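Local atomic coordinates of heme oxygenase (Leptospira interrogans, PDB entry 5KZL), a protein that catalyses the oxygen-dependent opening of heme, releasing biliverdin, carbon monoxide and iron. Residues A[77-82]-A[171-176]; A[132-137]-A[175-180]; A[53-58]-A[159-164]. The protein carries 1 engineered substitution. All coordinates share one frame; numbering follows the deposited sequence. Where two conformers were deposited one is given.

Contact 1. Residues A[77-82]-A[171-176]; sequences PELYRK and NGFKQN. With HEM (protoporphyrin IX containing Fe), chain B.
Leu79 and Glu78 receive the ring of Phe173 where, in the all-helical heme oxygenase fold, the loop between helices 41-64 and 82-93 meets helix 170-183. With CG of Phe173 opposite the backbone N (chi1 -161°), the ring points away from its helix and CE1, CZ and CE2 lead. CE1 of Phe173 meets CD2 of Leu79 at 3.8 Å, and the same Phe173 carbon is 4.0 Å from Leu79 CG, the branch approaching the ring at a slant. Glu78 takes the other flank: its CD sits at the ring edge, near the plane, 4.0 Å from Phe173 CE2, with the carboxylate turned 71° from the ring. Phe76 meets Phe173 edge-to-face, and Ile167 touches Glu78, Leu79 and Phe173 alike. Within the loop, Arg81 doubles back: its NE bonds Leu79 O at 2.9 Å from above the carbonyl plane, and NE and NH1 add weak bonds to Tyr80 O, folding the guanidinium over the turn. Lys174, next after Phe173, serves the heme pocket instead. Its chain bends at chi3 (59°), and NZ donates to the propionate oxygen HEM O2D at 2.9 Å.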
# COMPACT_ATOMS: atom_id res chain seq x y z
N PRO A 77 -3.73 -10.55 -7.81
CA PRO A 77 -2.27 -10.45 -8.04
C PRO A 77 -1.88 -9.30 -8.96
O PRO A 77 -0.72 -8.90 -8.95
CB PRO A 77 -1.92 -11.79 -8.69
CG PRO A 77 -3.01 -12.71 -8.30
CD PRO A 77 -4.25 -11.88 -8.16
N GLU A 78 -2.84 -8.76 -9.75
CA GLU A 78 -2.64 -7.59 -10.64
C GLU A 78 -2.10 -6.39 -9.85
O GLU A 78 -1.47 -5.50 -10.43
CB GLU A 78 -3.96 -7.14 -11.29
CG GLU A 78 -4.57 -8.16 -12.23
CD GLU A 78 -5.67 -9.02 -11.64
OE1 GLU A 78 -5.60 -9.37 -10.44
OE2 GLU A 78 -6.52 -9.47 -12.43
N LEU A 79 -2.45 -6.33 -8.55
CA LEU A 79 -2.10 -5.21 -7.66
C LEU A 79 -0.73 -5.32 -7.02
O LEU A 79 -0.24 -4.31 -6.53
CB LEU A 79 -3.17 -5.05 -6.57
CG LEU A 79 -4.60 -4.75 -7.05
CD1 LEU A 79 -5.58 -4.88 -5.90
CD2 LEU A 79 -4.69 -3.33 -7.65
N TYR A 80 -0.13 -6.53 -6.97
CA TYR A 80 1.16 -6.77 -6.28
C TYR A 80 2.23 -5.77 -6.69
O TYR A 80 2.35 -5.42 -7.88
CB TYR A 80 1.64 -8.22 -6.42
CG TYR A 80 0.78 -9.28 -5.76
CD1 TYR A 80 -0.31 -8.93 -4.96
CD2 TYR A 80 1.08 -10.63 -5.91
CE1 TYR A 80 -1.10 -9.91 -4.35
CE2 TYR A 80 0.30 -11.62 -5.30
CZ TYR A 80 -0.80 -11.25 -4.55
OH TYR A 80 -1.53 -12.24 -3.94
N ARG A 81 2.96 -5.27 -5.67
CA ARG A 81 3.94 -4.18 -5.79
C ARG A 81 5.37 -4.56 -5.52
O ARG A 81 6.26 -3.78 -5.87
CB ARG A 81 3.54 -3.00 -4.85
CG ARG A 81 2.12 -2.40 -5.05
CD ARG A 81 1.95 -1.63 -6.35
NE ARG A 81 1.76 -2.51 -7.50
CZ ARG A 81 2.05 -2.18 -8.76
NH1 ARG A 81 1.83 -3.04 -9.75
NH2 ARG A 81 2.54 -0.98 -9.04
N LYS A 82 5.63 -5.73 -4.86
CA LYS A 82 7.00 -6.13 -4.48
C LYS A 82 8.01 -6.02 -5.64
O LYS A 82 9.07 -5.42 -5.45
CB LYS A 82 7.00 -7.55 -3.87
CG LYS A 82 8.37 -8.14 -3.52
CD LYS A 82 8.23 -9.63 -3.27
CE LYS A 82 9.41 -10.39 -3.81
NZ LYS A 82 9.21 -11.85 -3.68
N ASN A 171 -9.99 2.75 -14.04
CA ASN A 171 -11.31 3.17 -13.55
C ASN A 171 -12.23 1.97 -13.36
O ASN A 171 -12.87 1.83 -12.33
CB ASN A 171 -11.94 4.20 -14.51
CG ASN A 171 -13.21 4.83 -14.00
OD1 ASN A 171 -13.22 5.54 -12.98
ND2 ASN A 171 -14.31 4.64 -14.72
N GLY A 172 -12.26 1.08 -14.37
CA GLY A 172 -13.08 -0.12 -14.31
C GLY A 172 -12.62 -1.05 -13.20
O GLY A 172 -13.46 -1.61 -12.48
N PHE A 173 -11.29 -1.19 -13.01
CA PHE A 173 -10.73 -2.04 -11.95
C PHE A 173 -11.03 -1.50 -10.56
O PHE A 173 -11.38 -2.28 -9.68
CB PHE A 173 -9.21 -2.22 -12.12
CG PHE A 173 -8.67 -3.42 -11.38
CD1 PHE A 173 -8.37 -3.35 -10.02
CD2 PHE A 173 -8.43 -4.62 -12.05
CE1 PHE A 173 -7.87 -4.46 -9.34
CE2 PHE A 173 -7.94 -5.74 -11.36
CZ PHE A 173 -7.64 -5.64 -10.02
N LYS A 174 -10.94 -0.17 -10.35
CA LYS A 174 -11.27 0.44 -9.06
C LYS A 174 -12.72 0.12 -8.69
O LYS A 174 -12.99 -0.25 -7.55
CB LYS A 174 -11.10 1.96 -9.13
CG LYS A 174 -9.64 2.45 -9.04
CD LYS A 174 -9.48 3.88 -9.55
CE LYS A 174 -10.29 4.95 -8.84
NZ LYS A 174 -10.23 6.25 -9.58
N GLN A 175 -13.65 0.23 -9.68
CA GLN A 175 -15.07 -0.05 -9.49
C GLN A 175 -15.27 -1.52 -9.14
O GLN A 175 -15.95 -1.82 -8.15
CB GLN A 175 -15.88 0.31 -10.76
CG GLN A 175 -15.94 1.81 -11.04
CD GLN A 175 -16.47 2.18 -12.41
OE1 GLN A 175 -16.59 1.35 -13.32
NE2 GLN A 175 -16.76 3.45 -12.59
N ASN A 176 -14.60 -2.42 -9.89
CA ASN A 176 -14.66 -3.86 -9.69
C ASN A 176 -14.11 -4.23 -8.31
O ASN A 176 -14.67 -5.10 -7.66
CB ASN A 176 -13.90 -4.58 -10.80
CG ASN A 176 -14.59 -4.56 -12.14
OD1 ASN A 176 -15.64 -3.96 -12.34
ND2 ASN A 176 -13.98 -5.24 -13.11
CHA HEM B . -7.76 7.60 -2.43
CHB HEM B . -4.90 5.54 0.75
CHC HEM B . -1.97 9.30 0.40
CHD HEM B . -4.36 10.80 -3.33
C1A HEM B . -7.22 6.72 -1.55
C2A HEM B . -7.89 5.53 -1.10
C3A HEM B . -7.10 4.98 -0.19
C4A HEM B . -5.95 5.77 -0.08
CMA HEM B . -7.32 3.72 0.54
CAA HEM B . -9.23 5.00 -1.56
CBA HEM B . -10.43 5.72 -0.90
CGA HEM B . -11.68 5.05 -1.27
O1A HEM B . -12.37 4.55 -0.43
O2A HEM B . -11.99 5.01 -2.45
C1B HEM B . -3.84 6.40 0.96
C2B HEM B . -2.82 6.19 1.98
C3B HEM B . -2.01 7.26 1.86
C4B HEM B . -2.55 8.11 0.79
CMB HEM B . -2.65 5.04 2.91
CAB HEM B . -0.85 7.61 2.58
CBB HEM B . -0.68 6.97 3.62
C1C HEM B . -2.24 9.99 -0.73
C2C HEM B . -1.39 10.94 -1.36
C3C HEM B . -2.08 11.36 -2.43
C4C HEM B . -3.33 10.63 -2.47
CMC HEM B . 0.00 11.38 -0.90
CAC HEM B . -1.61 12.35 -3.37
CBC HEM B . -2.10 12.42 -4.54
C1D HEM B . -5.55 10.10 -3.32
C2D HEM B . -6.66 10.40 -4.26
C3D HEM B . -7.58 9.49 -4.02
C4D HEM B . -7.05 8.65 -2.93
CMD HEM B . -6.69 11.46 -5.30
CAD HEM B . -8.91 9.40 -4.70
CBD HEM B . -8.85 8.85 -6.08
CGD HEM B . -10.19 8.75 -6.73
O1D HEM B . -11.18 8.79 -6.11
O2D HEM B . -10.22 8.60 -7.92
NA HEM B . -6.08 6.81 -0.86
NB HEM B . -3.60 7.53 0.39
NC HEM B . -3.35 9.86 -1.42
ND HEM B . -5.85 9.06 -2.58
FE HEM B . -4.76 8.34 -1.14
O HOH W 1 -3.55 7.17 -2.68

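Contact 2. Residues A[132-137]-A[175-180]; sequences RYLGDL and QNYRTA. With HEM (protoporphyrin IX containing Fe), chain B.
Leu134 and Tyr177 mark the nearest backbone approach of helices 125-151 and 170-183, their CA atoms 7.8 Å apart. Helix 125-151 is the distal helix of the heme oxygenase fold, and a wider pi-type turn at 132-134 runs into Gly135, which lies against the porphyrin. Tyr177 CG is trans to the backbone N (chi1 -176°), which carries the CD1-CE1 side of the ring to Leu134. There Leu134 CD2 stands 3.8 Å from Tyr177 CD1, and Leu134 CB 3.9 Å from Tyr177 CE1, the leucine running obliquely along that side. The phenol oxygen of Tyr177 is hydrogen-bonded to Ser129, a further tie to the distal helix. Leu134 CD2 also touches the aliphatic CG of Arg178 and comes 4.0 Å from the propionate oxygen HEM O2A, so this methyl sits between helix 170-183 and the heme propionate. On the heme side Arg132 NH2 forms a salt bridge with Asp136, its hydrogen bond meeting the syn lone pair of OD1. Gly135, without a side chain, brings its CA to 3.2 Å from HEM C4A. Water 1 binds the iron at 2.3 Å and donates to Gly135 O at 2.7 Å.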
# COMPACT_ATOMS: atom_id res chain seq x y z
N ARG A 132 -3.60 -0.00 1.41
CA ARG A 132 -2.49 0.09 0.46
C ARG A 132 -2.93 -0.02 -1.03
O ARG A 132 -2.73 0.94 -1.76
CB ARG A 132 -1.36 -0.91 0.80
CG ARG A 132 -0.48 -0.51 2.03
CD ARG A 132 0.01 0.97 2.12
NE ARG A 132 0.51 1.51 0.85
CZ ARG A 132 0.87 2.77 0.62
NH1 ARG A 132 0.85 3.67 1.60
NH2 ARG A 132 1.24 3.15 -0.60
N TYR A 133 -3.48 -1.16 -1.50
CA TYR A 133 -3.76 -1.30 -2.95
C TYR A 133 -4.80 -0.37 -3.51
O TYR A 133 -4.58 0.15 -4.60
CB TYR A 133 -4.14 -2.72 -3.33
CG TYR A 133 -3.09 -3.76 -3.03
CD1 TYR A 133 -1.75 -3.55 -3.37
CD2 TYR A 133 -3.44 -5.00 -2.52
CE1 TYR A 133 -0.78 -4.53 -3.14
CE2 TYR A 133 -2.49 -5.99 -2.29
CZ TYR A 133 -1.17 -5.75 -2.61
OH TYR A 133 -0.24 -6.73 -2.35
N LEU A 134 -5.95 -0.17 -2.81
CA LEU A 134 -6.92 0.74 -3.42
C LEU A 134 -6.37 2.17 -3.47
O LEU A 134 -6.59 2.87 -4.46
CB LEU A 134 -8.34 0.65 -2.79
CG LEU A 134 -9.44 1.42 -3.54
CD1 LEU A 134 -9.53 1.05 -5.03
CD2 LEU A 134 -10.78 1.27 -2.84
N GLY A 135 -5.56 2.55 -2.47
CA GLY A 135 -4.87 3.84 -2.45
C GLY A 135 -3.89 3.96 -3.60
O GLY A 135 -3.86 4.98 -4.30
N ASP A 136 -3.10 2.89 -3.84
CA ASP A 136 -2.09 2.84 -4.92
C ASP A 136 -2.77 2.97 -6.29
O ASP A 136 -2.33 3.75 -7.13
CB ASP A 136 -1.32 1.52 -4.91
CG ASP A 136 -0.49 1.23 -3.68
OD1 ASP A 136 -0.08 2.19 -2.99
OD2 ASP A 136 -0.22 0.04 -3.43
N LEU A 137 -3.83 2.21 -6.50
CA LEU A 137 -4.55 2.30 -7.76
C LEU A 137 -5.19 3.70 -7.95
O LEU A 137 -5.13 4.24 -9.06
CB LEU A 137 -5.63 1.21 -7.84
CG LEU A 137 -6.15 0.91 -9.24
CD1 LEU A 137 -5.03 0.50 -10.19
CD2 LEU A 137 -7.18 -0.16 -9.19
N GLN A 175 -13.65 0.23 -9.68
CA GLN A 175 -15.07 -0.05 -9.49
C GLN A 175 -15.27 -1.52 -9.14
O GLN A 175 -15.95 -1.82 -8.15
CB GLN A 175 -15.88 0.31 -10.76
CG GLN A 175 -15.94 1.81 -11.04
CD GLN A 175 -16.47 2.18 -12.41
OE1 GLN A 175 -16.59 1.35 -13.32
NE2 GLN A 175 -16.76 3.45 -12.59
N ASN A 176 -14.60 -2.42 -9.89
CA ASN A 176 -14.66 -3.86 -9.69
C ASN A 176 -14.11 -4.23 -8.31
O ASN A 176 -14.67 -5.10 -7.66
CB ASN A 176 -13.90 -4.58 -10.80
CG ASN A 176 -14.59 -4.56 -12.14
OD1 ASN A 176 -15.64 -3.96 -12.34
ND2 ASN A 176 -13.98 -5.24 -13.11
N TYR A 177 -13.05 -3.54 -7.86
CA TYR A 177 -12.46 -3.72 -6.54
C TYR A 177 -13.47 -3.36 -5.44
O TYR A 177 -13.60 -4.12 -4.48
CB TYR A 177 -11.16 -2.91 -6.39
CG TYR A 177 -10.47 -3.14 -5.07
CD1 TYR A 177 -10.83 -2.41 -3.94
CD2 TYR A 177 -9.52 -4.16 -4.92
CE1 TYR A 177 -10.27 -2.68 -2.69
CE2 TYR A 177 -8.93 -4.41 -3.68
CZ TYR A 177 -9.33 -3.69 -2.57
OH TYR A 177 -8.77 -3.90 -1.35
N ARG A 178 -14.13 -2.19 -5.54
CA ARG A 178 -15.09 -1.77 -4.52
C ARG A 178 -16.31 -2.70 -4.51
O ARG A 178 -16.79 -3.06 -3.44
CB ARG A 178 -15.48 -0.30 -4.66
CG ARG A 178 -14.31 0.65 -4.51
CD ARG A 178 -14.77 2.08 -4.60
NE ARG A 178 -15.32 2.52 -3.31
CZ ARG A 178 -16.56 2.97 -3.13
NH1 ARG A 178 -17.39 3.10 -4.16
NH2 ARG A 178 -16.96 3.34 -1.92
N THR A 179 -16.75 -3.16 -5.70
CA THR A 179 -17.83 -4.15 -5.83
C THR A 179 -17.39 -5.45 -5.12
O THR A 179 -18.20 -6.05 -4.40
CB THR A 179 -18.24 -4.37 -7.31
OG1 THR A 179 -18.70 -3.13 -7.85
CG2 THR A 179 -19.38 -5.39 -7.45
N ALA A 180 -16.10 -5.86 -5.31
CA ALA A 180 -15.52 -7.05 -4.67
C ALA A 180 -15.55 -6.92 -3.14
O ALA A 180 -15.93 -7.89 -2.48
CB ALA A 180 -14.10 -7.31 -5.18
CHA HEM B . -7.76 7.60 -2.43
CHB HEM B . -4.90 5.54 0.75
CHC HEM B . -1.97 9.30 0.40
CHD HEM B . -4.36 10.80 -3.33
C1A HEM B . -7.22 6.72 -1.55
C2A HEM B . -7.89 5.53 -1.10
C3A HEM B . -7.10 4.98 -0.19
C4A HEM B . -5.95 5.77 -0.08
CMA HEM B . -7.32 3.72 0.54
CAA HEM B . -9.23 5.00 -1.56
CBA HEM B . -10.43 5.72 -0.90
CGA HEM B . -11.68 5.05 -1.27
O1A HEM B . -12.37 4.55 -0.43
O2A HEM B . -11.99 5.01 -2.45
C1B HEM B . -3.84 6.40 0.96
C2B HEM B . -2.82 6.19 1.98
C3B HEM B . -2.01 7.26 1.86
C4B HEM B . -2.55 8.11 0.79
CMB HEM B . -2.65 5.04 2.91
CAB HEM B . -0.85 7.61 2.58
CBB HEM B . -0.68 6.97 3.62
C1C HEM B . -2.24 9.99 -0.73
C2C HEM B . -1.39 10.94 -1.36
C3C HEM B . -2.08 11.36 -2.43
C4C HEM B . -3.33 10.63 -2.47
CMC HEM B . 0.00 11.38 -0.90
CAC HEM B . -1.61 12.35 -3.37
CBC HEM B . -2.10 12.42 -4.54
C1D HEM B . -5.55 10.10 -3.32
C2D HEM B . -6.66 10.40 -4.26
C3D HEM B . -7.58 9.49 -4.02
C4D HEM B . -7.05 8.65 -2.93
CMD HEM B . -6.69 11.46 -5.30
CAD HEM B . -8.91 9.40 -4.70
CBD HEM B . -8.85 8.85 -6.08
CGD HEM B . -10.19 8.75 -6.73
O1D HEM B . -11.18 8.79 -6.11
O2D HEM B . -10.22 8.60 -7.92
NA HEM B . -6.08 6.81 -0.86
NB HEM B . -3.60 7.53 0.39
NC HEM B . -3.35 9.86 -1.42
ND HEM B . -5.85 9.06 -2.58
FE HEM B . -4.76 8.34 -1.14
O HOH W 1 -3.55 7.17 -2.68

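Contact 3. Residues A[53-58]-A[159-164]; sequences YVYESM and ISFYEF
Tyr55 and Phe161 meet ring to ring, joining helix 41-64 to the loop that leads from helix 125-151 to helix 170-183. From CB of Tyr55, CG is set anti to the carbonyl carbon (chi1 -73°), and Tyr55 CD1 lies against the Arg81 side chain. One atom on, Tyr55 CE1 packs against Tyr133 of the distal helix. Across the ring, Tyr55 CE2 is 3.7 Å from Phe161 CE1, and Tyr55 CZ follows at 3.9 Å from that same Phe161 atom. At the tip, Tyr55 OH is 3.8 Å from Phe161 CZ, and it is hydrogen-bonded to Asp136 OD2 and Arg132 NE. The pair is an offset edge-to-face stack: the edge of Phe161 is directed to the face of Tyr55, with centroids 5.6 Å apart and planes at 75°. Phe161 reaches this position with CG trans to its backbone N (chi1 177°). Behind the leading edge, Phe161 CD2 rests 3.7 Å above the ring plane of Tyr162, toward the rim, while Leu85 of helix 82-93 touches both Tyr55 and Phe161. The two bonds at Tyr55 OH, together with the ring packing, hold the phenol in place, the nearest atoms of the Tyr55 side chain and the heme being about 8 Å apart, an arrangement typical of the distal hydrogen-bond network of heme oxygenases.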
# COMPACT_ATOMS: atom_id res chain seq x y z
N TYR A 53 9.60 -3.91 2.11
CA TYR A 53 9.39 -4.89 3.18
C TYR A 53 7.90 -5.10 3.48
O TYR A 53 7.45 -6.23 3.71
CB TYR A 53 10.22 -4.51 4.42
CG TYR A 53 11.70 -4.65 4.17
CD1 TYR A 53 12.26 -5.88 3.87
CD2 TYR A 53 12.54 -3.53 4.20
CE1 TYR A 53 13.62 -6.02 3.60
CE2 TYR A 53 13.90 -3.65 3.92
CZ TYR A 53 14.44 -4.90 3.65
OH TYR A 53 15.79 -5.08 3.40
N VAL A 54 7.14 -4.02 3.44
CA VAL A 54 5.69 -4.07 3.73
C VAL A 54 4.97 -4.91 2.68
O VAL A 54 4.26 -5.86 3.04
CB VAL A 54 5.13 -2.63 3.83
CG1 VAL A 54 3.60 -2.62 3.79
CG2 VAL A 54 5.66 -1.92 5.08
N TYR A 55 5.15 -4.57 1.40
CA TYR A 55 4.49 -5.31 0.32
C TYR A 55 4.99 -6.74 0.19
O TYR A 55 4.19 -7.60 -0.11
CB TYR A 55 4.59 -4.55 -1.00
CG TYR A 55 3.69 -3.34 -1.07
CD1 TYR A 55 2.38 -3.44 -1.53
CD2 TYR A 55 4.14 -2.08 -0.68
CE1 TYR A 55 1.55 -2.32 -1.61
CE2 TYR A 55 3.33 -0.95 -0.78
CZ TYR A 55 2.03 -1.08 -1.24
OH TYR A 55 1.22 0.01 -1.33
N GLU A 56 6.29 -7.01 0.43
CA GLU A 56 6.82 -8.38 0.40
C GLU A 56 6.04 -9.23 1.40
O GLU A 56 5.60 -10.32 1.04
CB GLU A 56 8.32 -8.39 0.74
CG GLU A 56 8.89 -9.78 0.99
CD GLU A 56 10.36 -9.77 1.36
OE1 GLU A 56 10.72 -9.13 2.38
OE2 GLU A 56 11.15 -10.41 0.63
N SER A 57 5.87 -8.74 2.64
CA SER A 57 5.12 -9.44 3.70
C SER A 57 3.64 -9.55 3.35
O SER A 57 3.08 -10.65 3.42
CB SER A 57 5.29 -8.72 5.03
OG SER A 57 4.63 -9.48 6.04
N MET A 58 2.99 -8.42 2.97
CA MET A 58 1.58 -8.45 2.61
C MET A 58 1.31 -9.46 1.50
O MET A 58 0.36 -10.24 1.64
CB MET A 58 1.07 -7.04 2.28
CG MET A 58 -0.40 -7.01 1.95
SD MET A 58 -1.09 -5.35 1.91
CE MET A 58 -0.24 -4.67 0.57
N ILE A 159 9.55 4.82 -11.51
CA ILE A 159 8.14 5.02 -11.13
C ILE A 159 7.33 3.74 -11.32
O ILE A 159 6.10 3.84 -11.36
CB ILE A 159 7.50 6.19 -11.95
CG1 ILE A 159 7.66 5.94 -13.49
CG2 ILE A 159 8.03 7.55 -11.49
CD1 ILE A 159 6.68 6.67 -14.37
N SER A 160 7.98 2.54 -11.43
CA SER A 160 7.24 1.28 -11.60
C SER A 160 6.22 1.07 -10.47
O SER A 160 5.13 0.55 -10.73
CB SER A 160 8.18 0.08 -11.73
OG SER A 160 7.44 -1.11 -11.96
N PHE A 161 6.53 1.54 -9.24
CA PHE A 161 5.61 1.40 -8.11
C PHE A 161 4.21 1.95 -8.38
O PHE A 161 3.24 1.43 -7.84
CB PHE A 161 6.22 2.01 -6.85
CG PHE A 161 5.35 2.01 -5.62
CD1 PHE A 161 4.84 0.82 -5.10
CD2 PHE A 161 5.10 3.20 -4.93
CE1 PHE A 161 4.07 0.82 -3.93
CE2 PHE A 161 4.34 3.20 -3.75
CZ PHE A 161 3.84 2.00 -3.25
N TYR A 162 4.10 2.99 -9.20
CA TYR A 162 2.81 3.64 -9.48
C TYR A 162 2.08 3.09 -10.70
O TYR A 162 0.98 3.56 -10.99
CB TYR A 162 3.02 5.14 -9.66
CG TYR A 162 3.79 5.76 -8.52
CD1 TYR A 162 3.19 5.93 -7.27
CD2 TYR A 162 5.10 6.17 -8.68
CE1 TYR A 162 3.90 6.46 -6.20
CE2 TYR A 162 5.83 6.71 -7.61
CZ TYR A 162 5.21 6.87 -6.38
OH TYR A 162 5.91 7.39 -5.33
N GLU A 163 2.68 2.11 -11.40
CA GLU A 163 2.11 1.57 -12.63
C GLU A 163 1.64 0.12 -12.50
O GLU A 163 2.29 -0.72 -11.86
CB GLU A 163 3.11 1.72 -13.79
CG GLU A 163 3.57 3.15 -14.02
CD GLU A 163 4.30 3.31 -15.34
OE1 GLU A 163 5.03 2.38 -15.73
OE2 GLU A 163 4.13 4.37 -16.00
N PHE A 164 0.48 -0.15 -13.12
CA PHE A 164 -0.19 -1.45 -13.10
C PHE A 164 -0.30 -2.00 -14.52
O PHE A 164 -1.36 -1.86 -15.13
CB PHE A 164 -1.59 -1.32 -12.42
CG PHE A 164 -1.46 -0.87 -10.98
CD1 PHE A 164 -1.36 0.49 -10.67
CD2 PHE A 164 -1.35 -1.79 -9.95
CE1 PHE A 164 -1.20 0.91 -9.34
CE2 PHE A 164 -1.17 -1.37 -8.62
CZ PHE A 164 -1.12 -0.03 -8.33

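Overall arrangement
From the N terminus, helix 41-64 supplies 53-58, and contact 3 closes its loop 101 residues later at 159-164. Contact 1 starts inside that loop, at 77-82, and ends beyond it at 171-176, so the two cross. Contact 2 starts later still, on helix 125-151, and likewise crosses contact 3; it finishes on helix 170-183, overlapping contact 1 at Gln175 and Asn176. Side chains splice the three: Leu137 packs on Phe173 and Lys174, Tyr133 meets Tyr80 and Met58, and Arg81 NH2 probably bonds Phe161 O and Glu163 O. Together they tie helix 41-64, two interhelical loops, the distal helix and helix 170-183 beside the heme.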